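PDB 3T6G: SH2 domain-containing protein 3C from Homo sapiens, which acts as an adapter in integrin-mediated cell adhesion and migration, its C-terminal Cdc25-homology domain adopting a closed conformation that is required for interaction with BCAR1. Local coordinates for residues A[112-117]-A[122-127]; A[155-160]-A[305-310]. The protein carries 2 engineered substitutions. All coordinates share one frame; numbering follows the deposited sequence.

Both contacts lie in the all-helical Cdc25-homology (Ras-GEF) domain, and along the chain they follow one another without nesting or crossing. Contact 1 comes first and closes a loop of only four residues, the turn from helix 93-115 into helix 121-140. The chain then runs through helix 145-155 to residues 155-160, where contact 2 opens; it closes 144 residues later on helix 296-314, tying the middle of the domain to its C-terminal helix. The centres of the two contacts are about 12 Å apart. L115, on the first segment of contact 1, packs on I160 and L307 of contact 2: its CG lies 3.4 Å from I160 CD1 and its CD1 3.5 Å from L307 CD2, so the two contacts adjoin through apolar side chains.

Contact 1. Residues A[112-117]-A[122-127]; sequences VDILGS and EERAAL. Engineered in segment 112-117: S117 (natural residue Cys).
S117, just past helix 93-115, meets R124 and L127 near the start of helix 121-140, at the tight connection between these two consecutive helices of the Cdc25-homology domain. The backbones come nearest at S117 and R124, with CA atoms 5.5 Å apart. L127 is the apolar part of the joint. With its CG anti to the backbone N (chi1 -179°), it reaches toward helix 93-115 and puts CD2 3.8 Å from S117 CB, while its CG meets I114 CG1 at 4.3 Å. The same L127 CD2 lies over the face of the D113 carboxylate, 3.8 Å from OD2; the other oxygen, OD1, forms a salt bridge with K42.

R124 works differently. Its chain bends at chi2 and chi3, which carries R124 CD to 3.4 Å from the carbonyl oxygen I114 O and the guanidinium past S117 O. That second oxygen is modelled too close to R124 CG, so its position at the guanidinium edge and the hydrogen bond from R124 NH1 to S117 O (3.1 Å, 151° at the hydrogen) are both doubtful. NE and NH2 have partners of their own: T166 OG1, and a salt bridge to E315 OE2. S117 is an engineered residue, cysteine in the natural protein; its CB faces the other helix.

Chemically, the connection rests on leucine and isoleucine packing and on the aliphatic part of an arginine, whose buried charge is probably offset by E315 just beyond helix 296-314.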
loop_
_atom_site.group_PDB
_atom_site.type_symbol
_atom_site.label_atom_id
_atom_site.label_comp_id
_atom_site.label_asym_id
_atom_site.label_seq_id
_atom_site.Cartn_x
_atom_site.Cartn_y
_atom_site.Cartn_z
ATOM N N VAL A 112 10.375 12.589 -13.227
ATOM C CA VAL A 112 11.113 12.695 -14.477
ATOM C C VAL A 112 10.512 13.761 -15.423
ATOM O O VAL A 112 11.216 14.388 -16.231
ATOM C CB VAL A 112 11.146 11.332 -15.190
ATOM C CG1 VAL A 112 11.718 11.461 -16.603
ATOM C CG2 VAL A 112 11.937 10.322 -14.358
ATOM N N ASP A 113 9.205 13.953 -15.329
ATOM C CA ASP A 113 8.536 14.889 -16.207
ATOM C C ASP A 113 8.998 16.246 -15.741
ATOM O O ASP A 113 9.370 17.105 -16.540
ATOM C CB ASP A 113 7.023 14.762 -16.051
ATOM C CG ASP A 113 6.262 15.636 -17.022
ATOM O OD1 ASP A 113 6.726 15.760 -18.172
ATOM O OD2 ASP A 113 5.199 16.182 -16.635
ATOM N N ILE A 114 9.010 16.408 -14.423
ATOM C CA ILE A 114 9.456 17.642 -13.802
ATOM C C ILE A 114 10.909 17.988 -14.134
ATOM O O ILE A 114 11.201 19.102 -14.564
ATOM C CB ILE A 114 9.233 17.621 -12.298
ATOM C CG1 ILE A 114 7.733 17.544 -12.028
ATOM C CG2 ILE A 114 9.845 18.869 -11.671
ATOM C CD1 ILE A 114 7.315 17.665 -10.597
ATOM N N LEU A 115 11.818 17.036 -13.964
ATOM C CA LEU A 115 13.216 17.305 -14.268
ATOM C C LEU A 115 13.436 17.350 -15.771
ATOM O O LEU A 115 14.516 17.714 -16.233
ATOM C CB LEU A 115 14.111 16.265 -13.625
ATOM C CG LEU A 115 13.890 16.172 -12.110
ATOM C CD1 LEU A 115 14.316 14.796 -11.526
ATOM C CD2 LEU A 115 14.606 17.319 -11.416
ATOM N N GLY A 116 12.411 16.971 -16.530
ATOM C CA GLY A 116 12.475 17.053 -17.976
ATOM C C GLY A 116 12.050 18.427 -18.464
ATOM O O GLY A 116 12.226 18.777 -19.638
ATOM N N SER A 117 11.480 19.207 -17.551
ATOM C CA SER A 117 11.059 20.568 -17.852
ATOM C C SER A 117 12.260 21.528 -17.770
ATOM O O SER A 117 12.446 22.252 -16.784
ATOM C CB SER A 117 9.948 20.999 -16.897
ATOM O OG SER A 117 9.698 22.393 -17.009
ATOM N N GLU A 122 11.240 28.857 -14.078
ATOM C CA GLU A 122 9.907 29.461 -14.140
ATOM C C GLU A 122 8.823 28.554 -14.768
ATOM O O GLU A 122 7.705 28.478 -14.255
ATOM C CB GLU A 122 9.992 30.781 -14.878
ATOM C CG GLU A 122 8.865 31.734 -14.589
ATOM C CD GLU A 122 9.116 33.097 -15.220
ATOM O OE1 GLU A 122 8.688 33.275 -16.386
ATOM O OE2 GLU A 122 9.756 33.959 -14.554
ATOM N N GLU A 123 9.146 27.884 -15.875
ATOM C CA GLU A 123 8.252 26.854 -16.425
ATOM C C GLU A 123 8.101 25.678 -15.477
ATOM O O GLU A 123 6.982 25.202 -15.232
ATOM C CB GLU A 123 8.783 26.303 -17.746
ATOM C CG GLU A 123 8.623 27.218 -18.931
ATOM C CD GLU A 123 9.293 26.648 -20.161
ATOM O OE1 GLU A 123 9.092 25.432 -20.438
ATOM O OE2 GLU A 123 10.037 27.416 -20.828
ATOM N N ARG A 124 9.241 25.190 -14.984
ATOM C CA ARG A 124 9.263 24.123 -13.999
ATOM C C ARG A 124 8.373 24.418 -12.791
ATOM O O ARG A 124 7.618 23.546 -12.359
ATOM C CB ARG A 124 10.676 23.876 -13.533
ATOM C CG ARG A 124 11.364 22.764 -14.253
ATOM C CD ARG A 124 12.286 22.074 -13.280
ATOM N NE ARG A 124 13.152 23.046 -12.643
ATOM C CZ ARG A 124 14.092 23.720 -13.296
ATOM N NH1 ARG A 124 14.269 23.508 -14.594
ATOM N NH2 ARG A 124 14.861 24.593 -12.649
ATOM N N ALA A 125 8.453 25.632 -12.248
ATOM C CA ALA A 125 7.605 26.003 -11.120
ATOM C C ALA A 125 6.140 25.792 -11.453
ATOM O O ALA A 125 5.393 25.234 -10.656
ATOM C CB ALA A 125 7.851 27.472 -10.685
ATOM N N ALA A 126 5.734 26.242 -12.633
ATOM C CA ALA A 126 4.348 26.090 -13.091
ATOM C C ALA A 126 3.935 24.618 -13.224
ATOM O O ALA A 126 2.826 24.232 -12.865
ATOM C CB ALA A 126 4.158 26.816 -14.406
ATOM N N LEU A 127 4.842 23.802 -13.741
ATOM C CA LEU A 127 4.659 22.350 -13.768
ATOM C C LEU A 127 4.590 21.746 -12.352
ATOM O O LEU A 127 3.753 20.888 -12.070
ATOM C CB LEU A 127 5.799 21.699 -14.553
ATOM C CG LEU A 127 5.696 20.169 -14.679
ATOM C CD1 LEU A 127 4.256 19.738 -14.841
ATOM C CD2 LEU A 127 6.544 19.657 -15.828
#

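Contact 2. Residues A[155-160]-A[305-310]; sequences LDMAQI and KVLTAL
Q159 lays its side chain across L307 and T308 of helix 296-314, and M157 reaches the same leucine from the N-cap position of helix 158-161. No hydrogen bond joins the two segments directly. In Q159, CG is anti to the carbonyl carbon, and the bend at chi2 (93°) turns the amide along the opposing helix toward D304. Q159 CG comes 3.5 Å from L307 CB and Q159 NE2 3.6 Å from that same CB, the two side chains crossing at about a right angle. NE2 finds its polar partner in D304 OD1, one turn earlier than T308. The Q159 approach to T308 CG2 is modelled too closely for its details to be trusted.

M157 stays extended beyond CG and sets SD 3.7 Å from L307 CD1, also crossing the leucine almost perpendicularly. In T308, OG1 lies between the backbone N and the carbonyl carbon (chi1 56°), which turns it back onto its own helix: it donates to K305 O at 3.0 Å from above the carbonyl plane, on the face A309 N also uses. With an alanine at Q159, D304 OD1 would probably lose its amide donor and the side of L307 CB covered by CG and NE2 would be opened.

Q159 O accepts from S311 OG one turn further along helix 296-314, and M157 packs on S107 and A111. The contact thus seats the short helix 158-161 on the last helix of the Cdc25-homology domain, flanked by helix 93-115.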
loop_
_atom_site.group_PDB
_atom_site.type_symbol
_atom_site.label_atom_id
_atom_site.label_comp_id
_atom_site.label_asym_id
_atom_site.label_seq_id
_atom_site.Cartn_x
_atom_site.Cartn_y
_atom_site.Cartn_z
ATOM N N LEU A 155 6.891 14.808 -5.174
ATOM C CA LEU A 155 7.142 16.182 -4.800
ATOM C C LEU A 155 8.142 16.257 -3.671
ATOM O O LEU A 155 8.615 17.329 -3.336
ATOM C CB LEU A 155 5.830 16.850 -4.377
ATOM C CG LEU A 155 4.837 17.021 -5.534
ATOM C CD1 LEU A 155 3.522 17.550 -5.021
ATOM C CD2 LEU A 155 5.405 17.950 -6.617
ATOM N N ASP A 156 8.464 15.100 -3.103
ATOM C CA ASP A 156 9.262 15.028 -1.891
ATOM C C ASP A 156 10.542 14.226 -2.113
ATOM O O ASP A 156 11.347 14.070 -1.200
ATOM C CB ASP A 156 8.438 14.442 -0.740
ATOM C CG ASP A 156 9.133 14.581 0.633
ATOM O OD1 ASP A 156 8.997 15.646 1.289
ATOM O OD2 ASP A 156 9.803 13.616 1.068
ATOM N N MET A 157 10.755 13.709 -3.317
ATOM C CA MET A 157 12.037 13.061 -3.563
ATOM C C MET A 157 13.118 14.100 -3.335
ATOM O O MET A 157 12.920 15.276 -3.636
ATOM C CB MET A 157 12.134 12.525 -4.977
ATOM C CG MET A 157 11.180 11.419 -5.260
ATOM S SD MET A 157 11.546 10.786 -6.892
ATOM C CE MET A 157 10.374 9.435 -6.959
ATOM N N ALA A 158 14.255 13.686 -2.791
ATOM C CA ALA A 158 15.316 14.653 -2.544
ATOM C C ALA A 158 15.614 15.395 -3.838
ATOM O O ALA A 158 15.868 16.600 -3.836
ATOM C CB ALA A 158 16.579 13.971 -2.004
ATOM N N GLN A 159 15.553 14.675 -4.952
ATOM C CA GLN A 159 15.968 15.235 -6.230
ATOM C C GLN A 159 15.046 16.363 -6.710
ATOM O O GLN A 159 15.440 17.189 -7.543
ATOM C CB GLN A 159 16.070 14.135 -7.287
ATOM C CG GLN A 159 17.225 13.184 -7.091
ATOM C CD GLN A 159 16.840 11.950 -6.284
ATOM O OE1 GLN A 159 15.962 11.995 -5.414
ATOM N NE2 GLN A 159 17.503 10.836 -6.572
ATOM N N ILE A 160 13.819 16.387 -6.190
ATOM C CA ILE A 160 12.862 17.418 -6.569
ATOM C C ILE A 160 12.846 18.537 -5.537
ATOM O O ILE A 160 12.710 19.709 -5.881
ATOM C CB ILE A 160 11.422 16.852 -6.755
ATOM C CG1 ILE A 160 11.350 15.915 -7.974
ATOM C CG2 ILE A 160 10.414 17.975 -6.912
ATOM C CD1 ILE A 160 12.162 16.419 -9.145
ATOM N N LYS A 305 20.049 7.459 -9.052
ATOM C CA LYS A 305 21.224 8.181 -9.515
ATOM C C LYS A 305 20.889 9.055 -10.741
ATOM O O LYS A 305 21.406 10.179 -10.881
ATOM C CB LYS A 305 22.380 7.205 -9.799
ATOM C CG LYS A 305 22.660 6.944 -11.281
ATOM C CD LYS A 305 23.324 8.158 -11.958
ATOM C CE LYS A 305 23.629 7.912 -13.437
ATOM N NZ LYS A 305 24.318 9.079 -14.053
ATOM N N VAL A 306 20.019 8.548 -11.616
ATOM C CA VAL A 306 19.682 9.259 -12.845
ATOM C C VAL A 306 18.967 10.554 -12.537
ATOM O O VAL A 306 19.231 11.582 -13.150
ATOM C CB VAL A 306 18.804 8.430 -13.757
ATOM C CG1 VAL A 306 18.184 9.309 -14.821
ATOM C CG2 VAL A 306 19.635 7.342 -14.393
ATOM N N LEU A 307 18.052 10.483 -11.582
ATOM C CA LEU A 307 17.388 11.658 -11.056
ATOM C C LEU A 307 18.391 12.683 -10.531
ATOM O O LEU A 307 18.491 13.782 -11.072
ATOM C CB LEU A 307 16.409 11.255 -9.952
ATOM C CG LEU A 307 15.202 10.459 -10.445
ATOM C CD1 LEU A 307 14.273 10.123 -9.293
ATOM C CD2 LEU A 307 14.463 11.256 -11.504
ATOM N N THR A 308 19.140 12.329 -9.489
ATOM C CA THR A 308 20.016 13.301 -8.841
ATOM C C THR A 308 20.936 13.985 -9.834
ATOM O O THR A 308 21.302 15.135 -9.630
ATOM C CB THR A 308 20.869 12.684 -7.735
ATOM O OG1 THR A 308 21.612 11.594 -8.275
ATOM C CG2 THR A 308 19.997 12.186 -6.602
ATOM N N ALA A 309 21.297 13.289 -10.915
ATOM C CA ALA A 309 22.131 13.898 -11.964
ATOM C C ALA A 309 21.372 14.949 -12.771
ATOM O O ALA A 309 21.870 16.053 -13.001
ATOM C CB ALA A 309 22.702 12.842 -12.900
ATOM N N LEU A 310 20.180 14.597 -13.228
ATOM C CA LEU A 310 19.342 15.564 -13.908
ATOM C C LEU A 310 19.174 16.777 -13.013
ATOM O O LEU A 310 19.332 17.915 -13.446
ATOM C CB LEU A 310 17.976 14.960 -14.220
ATOM C CG LEU A 310 18.072 13.735 -15.120
ATOM C CD1 LEU A 310 16.687 13.266 -15.603
ATOM C CD2 LEU A 310 18.991 14.076 -16.281
#